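Local atomic coordinates of ribosomal-protein-serine acetyltransferase, putative (Vibrio cholerae O1 biovar eltor, PDB entry 2FCK), a protein that is of unconfirmed function but belongs to the GNAT acetyltransferases and may acetylate the N-terminus of a ribosomal protein. Residues Gln16-Ile20 with Gln81-Val87. Coordinates in Å, arbitrary orientation, origin at the centre of the assembly. Residue numbers count along the deposited sequence, not the author numbering.
Sequences QLRLI and QTLVGMV
Residues 16-20 run from a β-strand into loop beside 81-87, their end-to-end directions 82° apart, in the N-terminal half of a GNAT-fold sheet. The two are not paired directly: strand 71-77 lies between them, antiparallel to both, so their closest CA atoms stay 8.1 Å (Leu17 to Val87), 8.4 Å (Gln16 to Gln81) and 8.9 Å (Ile20 to Leu83) apart. Gln81 turns with positive phi (60/24) into strand 83-93, which has a β-bulge at Val84 (-109/-8) and Gly85 (158/-163), both bonded to Val75. Side chains bridge the gap on two faces. Leu17 (m, p) places CD2 3.6 Å from Val87 CG2 under helix 114-129. Ile20 (m, t) reaches across the other face, beside helix 51-66, with CD1 4.1 Å from Leu83 CD1 and 3.9 Å from CE of selenomethionine Met86. At the polar end, Arg18 forms a salt bridge with Glu24 and a cation-pi contact with Phe76, while its NE donates to Gln16 OE1 at 2.9 Å.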
loop_
_atom_site.group_PDB
_atom_site.type_symbol
_atom_site.label_atom_id
_atom_site.label_comp_id
_atom_site.label_asym_id
_atom_site.label_seq_id
_atom_site.Cartn_x
_atom_site.Cartn_y
_atom_site.Cartn_z
ATOM N N GLN A 16 -1.629 -25.958 -9.351
ATOM C CA GLN A 16 -0.468 -25.891 -8.491
ATOM C C GLN A 16 0.068 -24.483 -8.652
ATOM O O GLN A 16 0.442 -24.092 -9.767
ATOM C CB GLN A 16 0.570 -26.917 -8.960
ATOM C CG GLN A 16 1.830 -26.909 -8.177
ATOM C CD GLN A 16 2.911 -27.722 -8.880
ATOM O OE1 GLN A 16 3.170 -27.537 -10.083
ATOM N NE2 GLN A 16 3.490 -28.666 -8.155
ATOM N N LEU A 17 0.095 -23.741 -7.549
ATOM C CA LEU A 17 0.556 -22.355 -7.539
ATOM C C LEU A 17 1.969 -22.391 -6.945
ATOM O O LEU A 17 2.130 -22.799 -5.796
ATOM C CB LEU A 17 -0.369 -21.471 -6.659
ATOM C CG LEU A 17 -1.662 -20.955 -7.314
ATOM C CD1 LEU A 17 -2.600 -22.120 -7.756
ATOM C CD2 LEU A 17 -2.350 -20.094 -6.276
ATOM N N ARG A 18 2.970 -21.914 -7.691
ATOM C CA ARG A 18 4.370 -22.006 -7.251
ATOM C C ARG A 18 5.256 -21.059 -8.049
ATOM O O ARG A 18 4.832 -20.509 -9.074
ATOM C CB ARG A 18 4.877 -23.446 -7.451
ATOM C CG ARG A 18 4.753 -23.986 -8.906
ATOM C CD ARG A 18 5.626 -25.227 -9.060
ATOM N NE ARG A 18 5.493 -25.861 -10.364
ATOM C CZ ARG A 18 6.223 -25.534 -11.426
ATOM N NH1 ARG A 18 7.089 -24.525 -11.348
ATOM N NH2 ARG A 18 6.053 -26.192 -12.569
ATOM N N LEU A 19 6.507 -20.916 -7.602
ATOM C CA LEU A 19 7.474 -20.145 -8.363
ATOM C C LEU A 19 7.653 -20.793 -9.718
ATOM O O LEU A 19 7.914 -22.018 -9.819
ATOM C CB LEU A 19 8.843 -20.186 -7.695
ATOM C CG LEU A 19 9.066 -19.022 -6.775
ATOM C CD1 LEU A 19 10.427 -19.233 -6.089
ATOM C CD2 LEU A 19 9.007 -17.632 -7.463
ATOM N N ILE A 20 7.608 -19.958 -10.749
ATOM C CA ILE A 20 8.098 -20.384 -12.070
ATOM C C ILE A 20 9.631 -20.471 -12.023
ATOM O O ILE A 20 10.299 -19.561 -11.501
ATOM C CB ILE A 20 7.651 -19.380 -13.155
ATOM C CG1 ILE A 20 6.106 -19.241 -13.164
ATOM C CG2 ILE A 20 8.206 -19.799 -14.525
ATOM C CD1 ILE A 20 5.624 -18.146 -14.133
ATOM N N GLN A 81 0.863 -30.067 -16.194
ATOM C CA GLN A 81 1.909 -29.092 -15.845
ATOM C C GLN A 81 1.992 -27.886 -16.810
ATOM O O GLN A 81 3.030 -27.217 -16.901
ATOM C CB GLN A 81 3.265 -29.755 -15.605
ATOM C CG GLN A 81 3.413 -30.386 -14.231
ATOM C CD GLN A 81 3.576 -29.368 -13.113
ATOM O OE1 GLN A 81 2.683 -29.193 -12.276
ATOM N NE2 GLN A 81 4.706 -28.702 -13.089
ATOM N N THR A 82 0.905 -27.574 -17.510
ATOM C CA THR A 82 0.984 -26.392 -18.351
ATOM C C THR A 82 0.713 -25.151 -17.558
ATOM O O THR A 82 -0.102 -25.162 -16.662
ATOM C CB THR A 82 0.177 -26.445 -19.646
ATOM O OG1 THR A 82 -0.953 -25.583 -19.633
ATOM C CG2 THR A 82 -0.190 -27.840 -20.012
ATOM N N LEU A 83 1.457 -24.105 -17.885
ATOM C CA LEU A 83 1.269 -22.817 -17.230
ATOM C C LEU A 83 0.062 -22.114 -17.792
ATOM O O LEU A 83 -0.005 -21.863 -19.001
ATOM C CB LEU A 83 2.518 -21.973 -17.476
ATOM C CG LEU A 83 2.579 -20.574 -16.890
ATOM C CD1 LEU A 83 2.554 -20.603 -15.358
ATOM C CD2 LEU A 83 3.871 -19.902 -17.434
ATOM N N VAL A 84 -0.888 -21.749 -16.932
ATOM C CA VAL A 84 -2.152 -21.117 -17.408
ATOM C C VAL A 84 -2.281 -19.642 -17.089
ATOM O O VAL A 84 -3.187 -18.948 -17.586
ATOM C CB VAL A 84 -3.442 -21.854 -16.884
ATOM C CG1 VAL A 84 -3.362 -23.335 -17.197
ATOM C CG2 VAL A 84 -3.648 -21.618 -15.408
ATOM N N GLY A 85 -1.341 -19.144 -16.280
ATOM C CA GLY A 85 -1.417 -17.754 -15.836
ATOM C C GLY A 85 -0.628 -17.529 -14.563
ATOM O O GLY A 85 0.247 -18.355 -14.201
HETATM N N MSE A 86 -0.910 -16.407 -13.899
HETATM C CA MSE A 86 -0.207 -16.074 -12.646
HETATM C C MSE A 86 -1.190 -15.380 -11.714
HETATM O O MSE A 86 -2.123 -14.682 -12.164
HETATM C CB MSE A 86 0.986 -15.178 -12.926
HETATM C CG MSE A 86 2.115 -15.889 -13.671
HETATM SE SE MSE A 86 3.688 -14.699 -13.741
HETATM C CE MSE A 86 4.388 -15.180 -11.978
ATOM N N VAL A 87 -0.992 -15.591 -10.422
ATOM C CA VAL A 87 -1.657 -14.798 -9.393
ATOM C C VAL A 87 -0.550 -14.319 -8.469
ATOM O O VAL A 87 0.424 -15.056 -8.224
ATOM C CB VAL A 87 -2.754 -15.608 -8.618
ATOM C CG1 VAL A 87 -3.957 -15.970 -9.565
ATOM C CG2 VAL A 87 -2.145 -16.858 -7.888
#